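Local coordinates for protein sesquisabinene B synthase 2 (Santalum album, PDB 6A2A) that probably converts farnesyl diphosphate into the sesquiterpene sesquisabinene B, using magnesium or manganese ions as a class I terpene synthase does, at residues T52-E55 / K56-K59; Q74-E77 / P78-L82; K476-Q479 / C480-E484. One frame throughout, in Å; residues are numbered along the deposited sequence.

Interaction 1: residues T52-E55 / K56-K59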
loop_
_atom_site.group_PDB
_atom_site.type_symbol
_atom_site.label_atom_id
_atom_site.label_comp_id
_atom_site.label_asym_id
_atom_site.label_seq_id
_atom_site.Cartn_x
_atom_site.Cartn_y
_atom_site.Cartn_z
ATOM N N THR A 52 -13.764 13.712 -10.029
ATOM C CA THR A 52 -14.634 12.592 -10.353
ATOM C C THR A 52 -15.424 12.915 -11.629
ATOM O O THR A 52 -16.061 13.971 -11.695
ATOM C CB THR A 52 -15.601 12.289 -9.204
ATOM O OG1 THR A 52 -14.858 12.326 -7.986
ATOM C CG2 THR A 52 -16.294 10.953 -9.377
ATOM N N VAL A 53 -15.367 12.034 -12.630
ATOM C CA VAL A 53 -16.116 12.222 -13.891
ATOM C C VAL A 53 -17.577 11.853 -13.626
ATOM O O VAL A 53 -17.843 10.750 -13.222
ATOM C CB VAL A 53 -15.547 11.361 -15.036
ATOM C CG1 VAL A 53 -16.378 11.494 -16.311
ATOM C CG2 VAL A 53 -14.086 11.681 -15.322
ATOM N N GLU A 54 -18.490 12.772 -13.890
ATOM C CA GLU A 54 -19.907 12.590 -13.543
ATOM C C GLU A 54 -20.497 11.433 -14.350
ATOM O O GLU A 54 -20.177 11.286 -15.542
ATOM C CB GLU A 54 -20.699 13.857 -13.863
ATOM C CG GLU A 54 -20.192 15.111 -13.176
ATOM C CD GLU A 54 -20.913 16.359 -13.651
ATOM O OE1 GLU A 54 -22.132 16.460 -13.390
ATOM O OE2 GLU A 54 -20.270 17.213 -14.299
ATOM N N GLU A 55 -21.370 10.651 -13.704
ATOM C CA GLU A 55 -21.996 9.444 -14.304
ATOM C C GLU A 55 -22.581 9.759 -15.691
ATOM O O GLU A 55 -22.592 8.896 -16.582
ATOM C CB GLU A 55 -23.090 8.891 -13.382
ATOM C CG GLU A 55 -23.858 7.708 -13.958
ATOM C CD GLU A 55 -23.032 6.517 -14.421
ATOM O OE1 GLU A 55 -22.172 6.052 -13.642
ATOM O OE2 GLU A 55 -23.261 6.037 -15.554
ATOM N N LYS A 56 -23.073 10.977 -15.881
ATOM C CA LYS A 56 -23.720 11.320 -17.144
ATOM C C LYS A 56 -22.651 11.463 -18.240
ATOM O O LYS A 56 -22.934 11.237 -19.402
ATOM C CB LYS A 56 -24.582 12.578 -16.990
ATOM C CG LYS A 56 -23.817 13.876 -16.793
ATOM C CD LYS A 56 -24.608 15.109 -17.141
ATOM C CE LYS A 56 -23.959 16.371 -16.602
ATOM N NZ LYS A 56 -24.412 17.594 -17.314
ATOM N N HIS A 57 -21.428 11.842 -17.860
ATOM C CA HIS A 57 -20.305 11.900 -18.797
ATOM C C HIS A 57 -19.817 10.480 -19.136
ATOM O O HIS A 57 -19.453 10.205 -20.263
ATOM C CB HIS A 57 -19.222 12.815 -18.215
ATOM C CG HIS A 57 -19.618 14.250 -18.143
ATOM N ND1 HIS A 57 -19.034 15.134 -17.258
ATOM C CD2 HIS A 57 -20.516 14.970 -18.855
ATOM C CE1 HIS A 57 -19.546 16.337 -17.433
ATOM N NE2 HIS A 57 -20.451 16.262 -18.416
ATOM N N LEU A 58 -19.791 9.572 -18.170
ATOM C CA LEU A 58 -19.471 8.134 -18.451
ATOM C C LEU A 58 -20.383 7.541 -19.532
ATOM O O LEU A 58 -19.933 6.782 -20.392
ATOM C CB LEU A 58 -19.626 7.319 -17.164
ATOM C CG LEU A 58 -18.360 7.056 -16.349
ATOM C CD1 LEU A 58 -17.278 8.101 -16.623
ATOM C CD2 LEU A 58 -18.688 6.980 -14.862
ATOM N N LYS A 59 -21.682 7.803 -19.427
ATOM C CA LYS A 59 -22.659 7.253 -20.381
ATOM C C LYS A 59 -22.485 7.961 -21.742
ATOM O O LYS A 59 -22.486 7.315 -22.762
ATOM C CB LYS A 59 -24.056 7.359 -19.747
ATOM C CG LYS A 59 -25.250 7.079 -20.650
ATOM C CD LYS A 59 -25.756 5.645 -20.609
ATOM C CE LYS A 59 -25.993 5.065 -21.990
ATOM N NZ LYS A 59 -24.773 5.145 -22.835
#

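Interaction 2: residues Q74-E77 / P78-L82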
loop_
_atom_site.group_PDB
_atom_site.type_symbol
_atom_site.label_atom_id
_atom_site.label_comp_id
_atom_site.label_asym_id
_atom_site.label_seq_id
_atom_site.Cartn_x
_atom_site.Cartn_y
_atom_site.Cartn_z
ATOM N N GLN A 74 -16.902 3.973 -41.541
ATOM C CA GLN A 74 -17.696 4.580 -42.648
ATOM C C GLN A 74 -16.835 4.738 -43.916
ATOM O O GLN A 74 -15.620 4.971 -43.863
ATOM C CB GLN A 74 -18.333 5.851 -42.081
ATOM C CG GLN A 74 -18.526 7.022 -43.022
ATOM C CD GLN A 74 -18.990 8.211 -42.211
ATOM O OE1 GLN A 74 -19.748 8.078 -41.251
ATOM N NE2 GLN A 74 -18.504 9.386 -42.563
ATOM N N THR A 75 -17.460 4.562 -45.082
ATOM C CA THR A 75 -16.758 4.783 -46.341
ATOM C C THR A 75 -16.354 6.245 -46.434
ATOM O O THR A 75 -17.192 7.130 -46.168
ATOM C CB THR A 75 -17.613 4.470 -47.579
ATOM O OG1 THR A 75 -18.292 3.257 -47.292
ATOM C CG2 THR A 75 -16.789 4.327 -48.838
ATOM N N MET A 76 -15.069 6.437 -46.736
ATOM C CA MET A 76 -14.478 7.714 -47.021
ATOM C C MET A 76 -13.566 7.548 -48.215
ATOM O O MET A 76 -13.157 6.425 -48.493
ATOM C CB MET A 76 -13.647 8.190 -45.817
ATOM C CG MET A 76 -14.463 8.374 -44.579
ATOM S SD MET A 76 -13.411 8.977 -43.234
ATOM C CE MET A 76 -14.594 9.011 -41.898
ATOM N N GLU A 77 -13.188 8.644 -48.883
ATOM C CA GLU A 77 -12.071 8.588 -49.791
ATOM C C GLU A 77 -10.840 8.112 -49.003
ATOM O O GLU A 77 -10.760 8.364 -47.795
ATOM C CB GLU A 77 -11.787 9.950 -50.419
ATOM C CG GLU A 77 -12.938 10.479 -51.275
ATOM C CD GLU A 77 -13.353 9.541 -52.390
ATOM O OE1 GLU A 77 -12.476 8.966 -53.055
ATOM O OE2 GLU A 77 -14.566 9.399 -52.583
ATOM N N PRO A 78 -9.926 7.386 -49.661
ATOM C CA PRO A 78 -8.816 6.742 -48.941
ATOM C C PRO A 78 -7.896 7.741 -48.224
ATOM O O PRO A 78 -7.449 7.469 -47.097
ATOM C CB PRO A 78 -7.975 6.041 -50.006
ATOM C CG PRO A 78 -8.484 6.642 -51.318
ATOM C CD PRO A 78 -9.945 6.856 -51.024
ATOM N N LEU A 79 -7.572 8.854 -48.863
ATOM C CA LEU A 79 -6.717 9.828 -48.157
ATOM C C LEU A 79 -7.450 10.334 -46.918
ATOM O O LEU A 79 -6.843 10.506 -45.845
ATOM C CB LEU A 79 -6.332 10.968 -49.091
ATOM C CG LEU A 79 -5.449 12.035 -48.451
ATOM C CD1 LEU A 79 -4.141 11.425 -47.957
ATOM C CD2 LEU A 79 -5.188 13.162 -49.434
ATOM N N THR A 80 -8.756 10.570 -47.046
ATOM C CA THR A 80 -9.539 11.128 -45.979
ATOM C C THR A 80 -9.579 10.109 -44.834
ATOM O O THR A 80 -9.492 10.474 -43.692
ATOM C CB THR A 80 -10.947 11.510 -46.483
ATOM O OG1 THR A 80 -10.752 12.490 -47.519
ATOM C CG2 THR A 80 -11.821 12.069 -45.394
ATOM N N LYS A 81 -9.694 8.820 -45.152
ATOM C CA LYS A 81 -9.710 7.813 -44.112
ATOM C C LYS A 81 -8.327 7.759 -43.433
ATOM O O LYS A 81 -8.284 7.634 -42.230
ATOM C CB LYS A 81 -10.115 6.450 -44.698
ATOM C CG LYS A 81 -10.209 5.292 -43.706
ATOM C CD LYS A 81 -11.110 5.531 -42.488
ATOM C CE LYS A 81 -12.586 5.715 -42.788
ATOM N NZ LYS A 81 -13.242 4.441 -43.135
ATOM N N LEU A 82 -7.242 7.863 -44.169
ATOM C CA LEU A 82 -5.901 7.801 -43.488
ATOM C C LEU A 82 -5.779 9.015 -42.559
ATOM O O LEU A 82 -5.265 8.933 -41.459
ATOM C CB LEU A 82 -4.772 7.812 -44.501
ATOM C CG LEU A 82 -4.548 6.539 -45.323
ATOM C CD1 LEU A 82 -3.356 6.702 -46.193
ATOM C CD2 LEU A 82 -4.390 5.283 -44.477
HETATM O O HOH W 1 -12.917 3.905 -46.100
#

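Interaction 3: residues K476-Q479 / C480-E484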
loop_
_atom_site.group_PDB
_atom_site.type_symbol
_atom_site.label_atom_id
_atom_site.label_comp_id
_atom_site.label_asym_id
_atom_site.label_seq_id
_atom_site.Cartn_x
_atom_site.Cartn_y
_atom_site.Cartn_z
ATOM N N LYS A 476 30.176 10.769 -20.188
ATOM C CA LYS A 476 28.971 10.938 -20.923
ATOM C C LYS A 476 29.285 10.756 -22.416
ATOM O O LYS A 476 30.412 10.927 -22.813
ATOM C CB LYS A 476 28.406 12.339 -20.637
ATOM C CG LYS A 476 27.936 12.593 -19.214
ATOM C CD LYS A 476 26.585 11.996 -18.919
ATOM C CE LYS A 476 26.170 12.106 -17.462
ATOM N NZ LYS A 476 26.217 10.789 -16.779
ATOM N N SER A 477 28.289 10.365 -23.193
ATOM C CA SER A 477 28.447 10.056 -24.600
ATOM C C SER A 477 29.278 11.017 -25.459
ATOM O O SER A 477 30.205 10.628 -26.077
ATOM C CB SER A 477 27.080 9.833 -25.263
ATOM O OG SER A 477 26.348 8.823 -24.668
ATOM N N ILE A 478 28.881 12.264 -25.495
ATOM C CA ILE A 478 29.578 13.233 -26.312
ATOM C C ILE A 478 31.052 13.333 -25.938
ATOM O O ILE A 478 31.868 13.184 -26.763
ATOM C CB ILE A 478 28.914 14.609 -26.267
ATOM C CG1 ILE A 478 27.495 14.539 -26.789
ATOM C CG2 ILE A 478 29.676 15.596 -27.111
ATOM C CD1 ILE A 478 26.656 15.729 -26.453
ATOM N N GLN A 479 31.347 13.527 -24.666
ATOM C CA GLN A 479 32.706 13.657 -24.200
ATOM C C GLN A 479 33.525 12.431 -24.489
ATOM O O GLN A 479 34.642 12.539 -24.896
ATOM C CB GLN A 479 32.791 14.044 -22.727
ATOM C CG GLN A 479 34.177 14.450 -22.262
ATOM C CD GLN A 479 34.729 15.678 -22.950
ATOM O OE1 GLN A 479 34.098 16.698 -23.002
ATOM N NE2 GLN A 479 35.903 15.556 -23.489
ATOM N N CYS A 480 32.946 11.262 -24.308
ATOM C CA CYS A 480 33.648 10.040 -24.611
ATOM C C CYS A 480 34.074 9.991 -26.069
ATOM O O CYS A 480 35.142 9.582 -26.365
ATOM C CB CYS A 480 32.784 8.816 -24.336
ATOM S SG CYS A 480 32.652 8.390 -22.641
ATOM N N TYR A 481 33.183 10.354 -26.961
ATOM C CA TYR A 481 33.482 10.363 -28.367
ATOM C C TYR A 481 34.492 11.457 -28.685
ATOM O O TYR A 481 35.369 11.248 -29.453
ATOM C CB TYR A 481 32.249 10.518 -29.214
ATOM C CG TYR A 481 32.543 10.402 -30.674
ATOM C CD1 TYR A 481 32.743 9.192 -31.254
ATOM C CD2 TYR A 481 32.642 11.516 -31.456
ATOM C CE1 TYR A 481 33.022 9.085 -32.584
ATOM C CE2 TYR A 481 32.925 11.426 -32.789
ATOM C CZ TYR A 481 33.110 10.212 -33.345
ATOM O OH TYR A 481 33.379 10.130 -34.653
ATOM N N MET A 482 34.367 12.604 -28.039
ATOM C CA MET A 482 35.320 13.677 -28.191
ATOM C C MET A 482 36.701 13.195 -27.803
ATOM O O MET A 482 37.647 13.437 -28.505
ATOM C CB MET A 482 34.975 14.828 -27.298
ATOM C CG MET A 482 33.893 15.666 -27.829
ATOM S SD MET A 482 33.478 16.918 -26.671
ATOM C CE MET A 482 34.855 18.034 -26.897
ATOM N N ASN A 483 36.811 12.482 -26.694
ATOM C CA ASN A 483 38.074 11.995 -26.241
ATOM C C ASN A 483 38.699 10.995 -27.163
ATOM O O ASN A 483 39.884 10.903 -27.241
ATOM C CB ASN A 483 37.954 11.353 -24.873
ATOM C CG ASN A 483 37.649 12.340 -23.786
ATOM O OD1 ASN A 483 37.626 13.521 -23.998
ATOM N ND2 ASN A 483 37.377 11.841 -22.624
ATOM N N GLU A 484 37.889 10.189 -27.800
ATOM C CA GLU A 484 38.392 9.191 -28.667
ATOM C C GLU A 484 39.043 9.741 -29.893
ATOM O O GLU A 484 40.226 9.586 -30.118
ATOM C CB GLU A 484 37.222 8.396 -29.230
ATOM C CG GLU A 484 36.818 7.165 -28.480
ATOM C CD GLU A 484 36.056 6.204 -29.333
ATOM O OE1 GLU A 484 34.948 5.812 -28.997
ATOM O OE2 GLU A 484 36.596 5.839 -30.368
#

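Interaction 1: residues T52-E55 / K56-K59
The backbone turns from an extended run into a helix at Glu54, whose carbonyl oxygen O takes hydrogen bonds from both Leu58 N at 3.2 Å and His57 N at 2.7 Å. The first donor lies in the carbonyl plane; the second comes from above it, 46° out, and makes the more bent bond. One residue further along, Lys59 N bonds to Glu55 O at 3.2 Å.

Glu54 holds the N-cap position, yet its carboxylate does not fold back over the helix amides. With CG anti to the carbonyl carbon (chi1 -57°) and the chain extended beyond it, the acid runs alongside His57, its OE2 3.3 Å from His57 CE1 with carboxylate and imidazole planes 71° apart. Its other oxygen, OE1, lies 3.7 Å from Lys56 CE; the charged ends of the two residues do not touch, so any attraction is at a distance. Glu55, on the first turn, bends at chi2 and sets its OE1 3.8 Å from Leu58 CD2 as the two side chains cross at about a right angle. Acids suit this end of a helix, where the amide groups probably give a favourable field, and solvent reaches both glutamates.

The side turned to the protein is apolar. Val53 CG1 meets Leu58 CD1 at 3.5 Å and also rests 3.7 Å from His57 CB; branching at CB lets valine offer a methyl while its backbone stays extended. Val53 and Leu58 also pack on Ile251 of helix 239-270, and His57 reaches Leu247 and the C-terminal residues Leu563 and Glu565. An apolar pair joining the residue before the N-cap to the fourth residue after it is the hydrophobic staple, here starting helix 55-73 in the N-terminal domain.

Interaction 2: residues Q74-E77 / P78-L82
The peptide group of Gln74 presents its carbonyl to Lys81, whose NZ comes in tilted 22° from the carbonyl plane and forms a hydrogen bond of 2.5 Å to Gln74 O, its exact length doubtful. At the other flat group, the carboxylate of Glu77, OE1 lies 3.9 Å from Pro78 CD, the two side chains running side by side. The pyrrolidine ring of Pro78 is covered by Tyr111 and Trp116.

Lys81 reaches back because its chain is curled: CG is anti to the backbone N (chi1 -179°), and bends at the next three torsions bring the ammonium round to the end of helix 55-73. There it also bonds to Ile72 O, and to a water 3.0 Å from NZ that is weakly held by Met76 N. The buried ammonium is met by the carbonyls of Ile72 and Gln74 and by the water, oxygens whose partial negative charge probably helps to stabilise it.

This is the tight link of an alpha-alpha hairpin, and Glu77 is the N-cap of helix 78-90. Its O accepts Lys81 N at 2.9 Å, and Pro78 fits the first turn because no amide hydrogen is needed there. Met76, extended beyond CG, crosses Lys81 at about a right angle with SD 3.4 Å from Lys81 CE, using the methylenes of the lysine as an apolar surface; Thr80 CG2 approaches the same sulfur at 4.1 Å.

Interaction 3: residues K476-Q479 / C480-E484
Gln479 and Asn483, one turn apart on helix 477-485, join their amides through a hydrogen bond from Gln479 NE2 to Asn483 OD1 of 2.7 Å. Gln479 starts with CG anti to its own N (chi1 -169°) and then bends at chi2, which swings the amide up the helix. The bond leaves within the amide plane of Gln479 but meets the carbonyl of Asn483 obliquely, 32° out of its plane, and the two amides are turned 51° against each other. Asn483 ND2 is held in turn by Asn474 OD1, so both ends of this short amide are engaged, favouring its modelled orientation. Glutamine has the length to span a turn, asparagine the shortness to stay close to the backbone.

Beside them Met482 keeps CG close over the carbonyl of Ile478, and a bend at chi3 turns its methyl aside. Its SD has two neighbours, 4.0 Å from Ile478 CG2 and 3.7 Å from Gln479 OE1; the flexible thioether suits the apolar contact, the glutamine oxygen being merely near. Ile478 and Met482 both lie on Ala492 of helix 489-510, while the ring of Tyr481 stacks on His495.

The helix starts next to the metal site of a class I terpene synthase. Lys476 is its N-cap, with a side chain about 6 Å from those of Asn460 and Glu394, which bind magnesium in this enzyme, though no metal is bound here, and Ser477 OG is bonded to Asp461, beside Asn460. Lys476 O accepts Cys480 N at 3.0 Å, opening a regular run that continues with Tyr481 N to Ser477 O at 3.1 Å and Met482 N to Ile478 O at 2.9 Å. Small Ser477 and Cys480 touch Tyr409 of helix 406-416, which probably lets the helices come close.

From the N terminus, interaction 1 turns the chain out of the loop after helix 41-50 into helix 55-73, and interaction 2 comes at the far end of that helix, where a short loop leads into helix 78-90. Their centres are about 32 Å apart, and both belong to the N-terminal domain. Interaction 3 follows some four hundred residues later in the metal-binding domain, about 54 Å and 49 Å from the other two between centres, across the middle of the chain. All three are local and in series; none nests in or crosses another. Interaction 1 faces helix 239-270, interaction 2 helices 98-110 and 121-133, and interaction 3 helices 406-416, 447-462 and 489-510.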